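Local coordinates for protein putative fimbrium tip subunit Fim1F (Parabacteroides distasonis, PDB 3R4R) that is a putative component of the fimbrium tip, the end of a filamentous surface appendage that mediates cell adhesion and biofilm formation, at residues Tyr127-Pro136 against Leu197-Ile205. Numbering follows the deposited sequence.
Sequences YTAKTIAKGP and LNASSKITI. With EDO (1,2-ethanediol), chain H; EDO (1,2-ethanediol), chain F.
Ile132 and Ser201 form an antiparallel hydrogen-bonded pair, through which a short strand, 131-132, joins the end of strand 191-202 in an antiparallel sheet; segment 197-205 belongs to the Fim1F C-terminal, transthyretin-like region of this FimA/Mfa1-family protein. Two backbone hydrogen bonds carry the pair: Ile132 N to Ser201 O and Ser201 N to Ile132 O, both 2.9 Å. Each carbonyl also takes a CA-H...O contact, Ser201 O from Thr131 CA and Ile132 O from Ser200 CA (3.2 Å). Farther along, a water lies between the chains, 2.7 Å from both Tyr127 O and Lys130 O, and accepts from Ile203 N.

Ile203 makes most of the apolar contact. With CG1 set between its backbone N and carbonyl carbon (chi1 56°), it reaches Tyr127 O with CG1, while CD1 lies at the edge of the Tyr127 ring, 3.9 Å from CD2, and touches Lys130 CG. Its other branch, CG2, meets Ile132 CD1 at 3.8 Å, the two side chains crossing at about a right angle. The Tyr127 hydroxyl is hydrogen-bonded to His48 and Arg58. Nearby, the CG2 methyls of Thr128 and Thr204 touch, and Thr128 OG1 is hydrogen-bonded to Asp121.

The aliphatic part of Lys202 crosses the Thr131 side chain, its CE 3.4 Å from Thr131 OG1. Beyond the Ile132-Ser201 pair, Asn198 closes an Asx turn: OD1 accepts from Ser200 N, which stands above the amide plane. Ser200 OG, hydrogen-bonded to Ser217, rests 3.6 Å from Ala133 CB.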
ATOM      1  N   TYR A 127       1.564 -10.418 -13.743  1.00 43.74           N
ATOM      2  CA  TYR A 127       1.511  -9.569 -12.565  1.00 41.92           C
ATOM      3  C   TYR A 127       0.593  -8.397 -12.790  1.00 48.20           C
ATOM      4  O   TYR A 127      -0.050  -7.966 -11.840  1.00 47.80           O
ATOM      5  CB  TYR A 127       2.907  -9.063 -12.184  1.00 42.21           C
ATOM      6  CG  TYR A 127       3.778 -10.098 -11.513  1.00 41.44           C
ATOM      7  CD1 TYR A 127       4.564 -10.969 -12.263  1.00 44.62           C
ATOM      8  CD2 TYR A 127       3.879 -10.158 -10.127  1.00 39.29           C
ATOM      9  CE1 TYR A 127       5.417 -11.882 -11.648  1.00 44.41           C
ATOM     10  CE2 TYR A 127       4.747 -11.051  -9.504  1.00 39.46           C
ATOM     11  CZ  TYR A 127       5.510 -11.914 -10.269  1.00 43.91           C
ATOM     12  OH  TYR A 127       6.312 -12.849  -9.668  1.00 42.98           O
ATOM     13  N   THR A 128       0.522  -7.865 -14.043  1.00 47.40           N
ATOM     14  CA  THR A 128      -0.353  -6.726 -14.357  1.00 48.17           C
ATOM     15  C   THR A 128      -1.839  -7.147 -14.301  1.00 48.81           C
ATOM     16  O   THR A 128      -2.686  -6.314 -13.975  1.00 48.68           O
ATOM     17  CB  THR A 128      -0.018  -6.109 -15.709  1.00 55.52           C
ATOM     18  OG1 THR A 128       0.037  -7.152 -16.686  1.00 62.11           O
ATOM     19  CG2 THR A 128       1.300  -5.332 -15.682  1.00 50.13           C
ATOM     20  N   ALA A 129      -2.143  -8.419 -14.603  1.00 43.99           N
ATOM     21  CA  ALA A 129      -3.508  -8.943 -14.562  1.00 44.98           C
ATOM     22  C   ALA A 129      -3.907  -9.380 -13.133  1.00 50.22           C
ATOM     23  O   ALA A 129      -5.109  -9.450 -12.833  1.00 52.17           O
ATOM     24  CB  ALA A 129      -3.646 -10.120 -15.519  1.00 46.83           C
ATOM     25  N   LYS A 130      -2.907  -9.660 -12.258  1.00 43.77           N
ATOM     26  CA  LYS A 130      -3.113 -10.160 -10.895  1.00 41.92           C
ATOM     27  C   LYS A 130      -3.877  -9.156 -10.013  1.00 48.65           C
ATOM     28  O   LYS A 130      -3.577  -7.954  -9.977  1.00 49.60           O
ATOM     29  CB  LYS A 130      -1.767 -10.511 -10.206  1.00 41.03           C
ATOM     30  CG  LYS A 130      -1.884 -11.168  -8.813  1.00 42.71           C
ATOM     31  CD  LYS A 130      -2.608 -12.529  -8.837  1.00 46.03           C
ATOM     32  CE  LYS A 130      -2.801 -13.129  -7.470  1.00 44.09           C
ATOM     33  NZ  LYS A 130      -3.440 -14.459  -7.583  1.00 50.51           N
ATOM     34  N   THR A 131      -4.861  -9.709  -9.294  1.00 45.21           N
ATOM     35  CA  THR A 131      -5.713  -9.072  -8.310  1.00 45.14           C
ATOM     36  C   THR A 131      -5.624  -9.873  -7.024  1.00 45.70           C
ATOM     37  O   THR A 131      -5.833 -11.098  -7.050  1.00 44.04           O
ATOM     38  CB  THR A 131      -7.172  -8.935  -8.812  1.00 61.11           C
ATOM     39  OG1 THR A 131      -7.210  -8.077  -9.949  1.00 69.08           O
ATOM     40  CG2 THR A 131      -8.125  -8.386  -7.742  1.00 58.46           C
ATOM     41  N   ILE A 132      -5.295  -9.175  -5.914  1.00 39.25           N
ATOM     42  CA  ILE A 132      -5.276  -9.753  -4.580  1.00 38.95           C
ATOM     43  C   ILE A 132      -6.560  -9.279  -3.895  1.00 44.33           C
ATOM     44  O   ILE A 132      -6.965  -8.135  -4.109  1.00 43.66           O
ATOM     45  CB  ILE A 132      -3.976  -9.448  -3.759  1.00 41.29           C
ATOM     46  CG1 ILE A 132      -3.766  -7.922  -3.498  1.00 40.60           C
ATOM     47  CG2 ILE A 132      -2.753 -10.134  -4.409  1.00 41.77           C
ATOM     48  CD1 ILE A 132      -2.561  -7.532  -2.719  1.00 39.39           C
ATOM     49  N   ALA A 133      -7.226 -10.175  -3.130  1.00 43.01           N
ATOM     50  CA  ALA A 133      -8.511  -9.899  -2.465  1.00 43.24           C
ATOM     51  C   ALA A 133      -8.392  -9.927  -0.930  1.00 46.02           C
ATOM     52  O   ALA A 133      -9.408 -10.084  -0.238  1.00 44.22           O
ATOM     53  CB  ALA A 133      -9.552 -10.913  -2.914  1.00 45.61           C
ATOM     54  N   LYS A 134      -7.162  -9.757  -0.394  1.00 44.08           N
ATOM     55  CA  LYS A 134      -6.943  -9.719   1.057  1.00 43.52           C
ATOM     56  C   LYS A 134      -6.757  -8.262   1.467  1.00 46.75           C
ATOM     57  O   LYS A 134      -5.693  -7.658   1.246  1.00 47.50           O
ATOM     58  CB  LYS A 134      -5.772 -10.617   1.519  1.00 45.85           C
ATOM     59  CG  LYS A 134      -6.138 -12.110   1.397  1.00 55.08           C
ATOM     60  CD  LYS A 134      -5.129 -13.072   1.971  1.00 61.48           C
ATOM     61  CE  LYS A 134      -5.598 -14.505   1.783  1.00 73.12           C
ATOM     62  NZ  LYS A 134      -4.607 -15.498   2.275  1.00 84.73           N
ATOM     63  N   GLY A 135      -7.842  -7.729   2.025  1.00 40.48           N
ATOM     64  CA  GLY A 135      -7.986  -6.352   2.463  1.00 38.96           C
ATOM     65  C   GLY A 135      -7.068  -5.843   3.551  1.00 40.45           C
ATOM     66  O   GLY A 135      -6.634  -6.603   4.417  1.00 40.76           O
ATOM     67  N   PRO A 136      -6.802  -4.519   3.550  1.00 35.10           N
ATOM     68  CA  PRO A 136      -5.949  -3.924   4.608  1.00 34.26           C
ATOM     69  C   PRO A 136      -6.684  -3.860   5.964  1.00 38.63           C
ATOM     70  O   PRO A 136      -7.689  -3.179   6.092  1.00 38.68           O
ATOM     71  CB  PRO A 136      -5.637  -2.526   4.063  1.00 35.36           C
ATOM     72  CG  PRO A 136      -6.715  -2.222   3.108  1.00 39.75           C
ATOM     73  CD  PRO A 136      -7.266  -3.509   2.579  1.00 35.76           C
ATOM     74  N   LEU A 197     -15.704   0.249   1.948  1.00 47.48           N
ATOM     75  CA  LEU A 197     -14.246   0.042   1.964  1.00 43.74           C
ATOM     76  C   LEU A 197     -13.922  -1.099   1.012  1.00 46.07           C
ATOM     77  O   LEU A 197     -14.741  -2.015   0.874  1.00 46.95           O
ATOM     78  CB  LEU A 197     -13.718  -0.228   3.401  1.00 41.38           C
ATOM     79  CG  LEU A 197     -13.935   0.888   4.427  1.00 45.40           C
ATOM     80  CD1 LEU A 197     -13.558   0.441   5.814  1.00 42.39           C
ATOM     81  CD2 LEU A 197     -13.192   2.179   4.043  1.00 46.45           C
ATOM     82  N   ASN A 198     -12.767  -1.015   0.311  1.00 40.74           N
ATOM     83  CA  ASN A 198     -12.358  -1.972  -0.723  1.00 38.92           C
ATOM     84  C   ASN A 198     -11.319  -2.954  -0.214  1.00 39.59           C
ATOM     85  O   ASN A 198     -10.301  -2.550   0.348  1.00 39.96           O
ATOM     86  CB  ASN A 198     -11.790  -1.213  -1.937  1.00 39.32           C
ATOM     87  CG  ASN A 198     -11.421  -2.065  -3.135  1.00 52.93           C
ATOM     88  OD1 ASN A 198     -11.669  -3.273  -3.181  1.00 48.63           O
ATOM     89  ND2 ASN A 198     -10.846  -1.443  -4.155  1.00 44.36           N
ATOM     90  N   ALA A 199     -11.541  -4.253  -0.496  1.00 35.31           N
ATOM     91  CA  ALA A 199     -10.661  -5.357  -0.086  1.00 32.30           C
ATOM     92  C   ALA A 199      -9.861  -5.948  -1.271  1.00 35.95           C
ATOM     93  O   ALA A 199      -8.992  -6.760  -1.034  1.00 36.03           O
ATOM     94  CB  ALA A 199     -11.488  -6.454   0.563  1.00 33.43           C
ATOM     95  N   SER A 200     -10.112  -5.530  -2.512  1.00 34.54           N
ATOM     96  CA  SER A 200      -9.390  -6.047  -3.695  1.00 34.08           C
ATOM     97  C   SER A 200      -8.501  -4.976  -4.371  1.00 39.37           C
ATOM     98  O   SER A 200      -8.812  -3.780  -4.337  1.00 38.86           O
ATOM     99  CB  SER A 200     -10.366  -6.594  -4.719  1.00 36.39           C
ATOM    100  OG  SER A 200     -10.925  -7.802  -4.228  1.00 42.96           O
ATOM    101  N   SER A 201      -7.359  -5.411  -4.957  1.00 37.28           N
ATOM    102  CA  SER A 201      -6.448  -4.466  -5.612  1.00 37.07           C
ATOM    103  C   SER A 201      -5.558  -5.118  -6.633  1.00 42.50           C
ATOM    104  O   SER A 201      -5.272  -6.318  -6.552  1.00 42.37           O
ATOM    105  CB  SER A 201      -5.549  -3.773  -4.588  1.00 38.18           C
ATOM    106  OG  SER A 201      -4.737  -2.764  -5.168  1.00 43.26           O
ATOM    107  N   LYS A 202      -5.097  -4.283  -7.594  1.00 39.81           N
ATOM    108  CA  LYS A 202      -4.063  -4.576  -8.590  1.00 39.22           C
ATOM    109  C   LYS A 202      -2.706  -4.327  -7.884  1.00 42.52           C
ATOM    110  O   LYS A 202      -2.658  -3.558  -6.920  1.00 41.99           O
ATOM    111  CB  LYS A 202      -4.284  -3.732  -9.855  1.00 41.80           C
ATOM    112  CG  LYS A 202      -5.545  -4.090 -10.649  1.00 50.51           C
ATOM    113  CD  LYS A 202      -5.393  -5.379 -11.528  1.00 59.81           C
ATOM    114  CE  LYS A 202      -6.645  -5.746 -12.290  1.00 71.10           C
ATOM    115  NZ  LYS A 202      -7.091  -4.672 -13.230  1.00 92.80           N
ATOM    116  N   ILE A 203      -1.630  -4.969  -8.323  1.00 38.76           N
ATOM    117  CA  ILE A 203      -0.327  -4.892  -7.638  1.00 36.82           C
ATOM    118  C   ILE A 203       0.787  -4.271  -8.509  1.00 40.42           C
ATOM    119  O   ILE A 203       1.969  -4.429  -8.175  1.00 39.88           O
ATOM    120  CB  ILE A 203       0.125  -6.331  -7.199  1.00 38.39           C
ATOM    121  CG1 ILE A 203       0.178  -7.309  -8.427  1.00 38.76           C
ATOM    122  CG2 ILE A 203      -0.768  -6.869  -6.059  1.00 37.44           C
ATOM    123  CD1 ILE A 203       0.896  -8.614  -8.210  1.00 38.68           C
ATOM    124  N   THR A 204       0.441  -3.599  -9.608  1.00 38.46           N
ATOM    125  CA  THR A 204       1.439  -3.036 -10.525  1.00 40.22           C
ATOM    126  C   THR A 204       1.244  -1.521 -10.702  1.00 48.13           C
ATOM    127  O   THR A 204       1.753  -0.935 -11.673  1.00 51.64           O
ATOM    128  CB  THR A 204       1.344  -3.751 -11.886  1.00 44.46           C
ATOM    129  OG1 THR A 204       0.025  -3.629 -12.449  1.00 52.86           O
ATOM    130  CG2 THR A 204       1.853  -5.173 -11.859  1.00 35.83           C
ATOM    131  N   ILE A 205       0.490  -0.900  -9.767  1.00 43.22           N
ATOM    132  CA  ILE A 205       0.089   0.503  -9.776  1.00 43.20           C
ATOM    133  C   ILE A 205       0.917   1.238  -8.715  1.00 47.87           C
ATOM    134  O   ILE A 205       0.915   0.860  -7.547  1.00 44.43           O
ATOM    135  CB  ILE A 205      -1.451   0.616  -9.569  1.00 44.90           C
ATOM    136  CG1 ILE A 205      -1.922  -0.267  -8.384  1.00 42.32           C
ATOM    137  CG2 ILE A 205      -2.146   0.159 -10.885  1.00 43.85           C
ATOM    138  CD1 ILE A 205      -3.305  -0.126  -7.978  1.00 50.04           C
TER
HETATM  139  C1  EDO H 325      -4.653 -13.966  -3.539  1.00 48.24           C
HETATM  140  O1  EDO H 325      -5.289 -14.052  -4.831  1.00 52.92           O
HETATM  141  C2  EDO H 325      -5.335 -12.967  -2.608  1.00 44.17           C
HETATM  142  O2  EDO H 325      -6.679 -13.357  -2.261  1.00 53.81           O
HETATM  143  C1  EDO F 322     -10.813  -1.944   7.675  1.00 45.49           C
HETATM  144  O1  EDO F 322     -10.624  -3.356   7.479  1.00 51.71           O
HETATM  145  C2  EDO F 322     -10.076  -1.481   8.928  1.00 43.09           C
HETATM  146  O2  EDO F 322      -8.723  -1.113   8.652  1.00 48.32           O
HETATM  147  O   HOH W   1      -1.940  -6.159 -11.168  1.00 40.05           O